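Local coordinates for surface protein VspA (Borrelia turicatae, PDB 1YJG), which is a variable small outer-membrane lipoprotein, probably one of a set of antigenically distinct surface proteins expressed one at a time to evade host immunity, at residues A[13-18]-A[141-146]. Numbering follows the deposited sequence.
Sequences SVKDVH and ALLTSA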
# COMPACT_ATOMS: atom_id res chain seq x y z
N SER A 13 11.44 -0.75 -7.75
CA SER A 13 10.55 -1.89 -7.78
C SER A 13 10.46 -2.58 -6.44
O SER A 13 9.39 -3.01 -6.03
CB SER A 13 11.01 -2.90 -8.84
OG SER A 13 10.76 -2.41 -10.14
N VAL A 14 11.61 -2.69 -5.77
CA VAL A 14 11.67 -3.32 -4.47
C VAL A 14 11.01 -2.41 -3.43
O VAL A 14 10.28 -2.89 -2.56
CB VAL A 14 13.13 -3.66 -4.08
CG1 VAL A 14 13.21 -4.18 -2.64
CG2 VAL A 14 13.70 -4.71 -5.04
N LYS A 15 11.26 -1.11 -3.53
CA LYS A 15 10.69 -0.13 -2.61
C LYS A 15 9.17 -0.24 -2.70
O LYS A 15 8.47 -0.24 -1.69
CB LYS A 15 11.15 1.30 -2.97
CG LYS A 15 10.66 2.42 -2.03
CD LYS A 15 10.88 2.10 -0.54
CE LYS A 15 10.36 3.24 0.35
NZ LYS A 15 10.67 3.04 1.78
N ASP A 16 8.68 -0.33 -3.93
CA ASP A 16 7.26 -0.46 -4.21
C ASP A 16 6.67 -1.66 -3.44
O ASP A 16 5.69 -1.52 -2.72
CB ASP A 16 7.08 -0.63 -5.71
CG ASP A 16 5.64 -0.69 -6.13
OD1 ASP A 16 5.33 -1.60 -6.94
OD2 ASP A 16 4.78 0.14 -5.75
N VAL A 17 7.28 -2.83 -3.60
CA VAL A 17 6.81 -4.04 -2.93
C VAL A 17 6.91 -3.91 -1.39
O VAL A 17 6.03 -4.35 -0.66
CB VAL A 17 7.58 -5.29 -3.44
CG1 VAL A 17 7.34 -6.49 -2.54
CG2 VAL A 17 7.19 -5.60 -4.86
N HIS A 18 7.98 -3.28 -0.92
CA HIS A 18 8.22 -3.08 0.50
C HIS A 18 7.09 -2.27 1.11
O HIS A 18 6.54 -2.64 2.17
CB HIS A 18 9.56 -2.38 0.68
CG HIS A 18 9.97 -2.19 2.10
ND1 HIS A 18 9.73 -1.03 2.80
CD2 HIS A 18 10.68 -3.00 2.93
CE1 HIS A 18 10.24 -1.14 4.02
NE2 HIS A 18 10.83 -2.32 4.12
N ALA A 141 15.13 -7.45 3.88
CA ALA A 141 16.44 -7.88 3.40
C ALA A 141 16.66 -7.50 1.95
O ALA A 141 17.74 -7.02 1.57
CB ALA A 141 16.63 -9.39 3.60
N LEU A 142 15.64 -7.69 1.11
CA LEU A 142 15.78 -7.35 -0.29
C LEU A 142 15.92 -5.85 -0.49
O LEU A 142 16.65 -5.43 -1.39
CB LEU A 142 14.61 -7.90 -1.12
CG LEU A 142 14.66 -7.63 -2.63
CD1 LEU A 142 15.92 -8.20 -3.26
CD2 LEU A 142 13.44 -8.21 -3.30
N LEU A 143 15.23 -5.05 0.32
CA LEU A 143 15.30 -3.59 0.21
C LEU A 143 16.70 -3.12 0.59
O LEU A 143 17.29 -2.27 -0.08
CB LEU A 143 14.23 -2.86 1.05
CG LEU A 143 14.21 -1.32 0.94
CD1 LEU A 143 14.12 -0.83 -0.54
CD2 LEU A 143 13.10 -0.70 1.75
N THR A 144 17.24 -3.71 1.66
CA THR A 144 18.58 -3.35 2.11
C THR A 144 19.59 -3.62 1.01
O THR A 144 20.43 -2.78 0.73
CB THR A 144 18.93 -4.11 3.39
OG1 THR A 144 18.07 -3.67 4.44
CG2 THR A 144 20.33 -3.78 3.88
N SER A 145 19.49 -4.79 0.38
CA SER A 145 20.41 -5.16 -0.70
C SER A 145 20.23 -4.29 -1.93
O SER A 145 21.20 -3.95 -2.59
CB SER A 145 20.23 -6.62 -1.12
OG SER A 145 20.50 -7.48 -0.04
N ALA A 146 18.98 -3.93 -2.23
CA ALA A 146 18.69 -3.10 -3.37
C ALA A 146 19.19 -1.67 -3.15
O ALA A 146 19.68 -1.04 -4.07
CB ALA A 146 17.20 -3.08 -3.63
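Leu143 sets its CD2 methyl on the face of the His18 imidazole, 3.4 Å from the ring centroid and 6° off the normal, a CH-pi contact centred over the ring. The two side chains cross at about a right angle, and the other methyl, CD1, turns to the backbone of 13-18, with Lys15 CA 4.1 Å away. Beside this pair Val14 points into the opposing helix. Its CG1, anti to the backbone N (chi1 174°), comes within 3.6 Å of Leu143 CA and also meets Leu142 CG at 3.7 Å. Its CG2 touches Leu142 CD2 at 3.9 Å and, a little farther off, Ala146 CB at 4.1 Å. Leu142 and Ala146, one turn apart, both receive the valine, with Leu143 packed against CG1. The short segments, of helices 2-28 and 129-155, run antiparallel, their axes 9.3 Å apart at 154°. Further out, His18 NE2 is hydrogen-bonded to OD1 of Asp140, just before 141-146 on the same helix as Leu143, which helps fix the rotation of the ring under the methyl. Leu142 also packs on Leu78, Ile82 and Val85 of helix 76-98, and Val14 also touches Leu68 of helix 48-69, while Leu143 packs on Lys12 of the second subunit. The contact therefore joins the N- and C-terminal helices of the bundle through apolar packing, supplemented by the His18-Asp140 hydrogen bond, and the neighbouring carboxylate may polarise the imidazole that receives the leucine methyl.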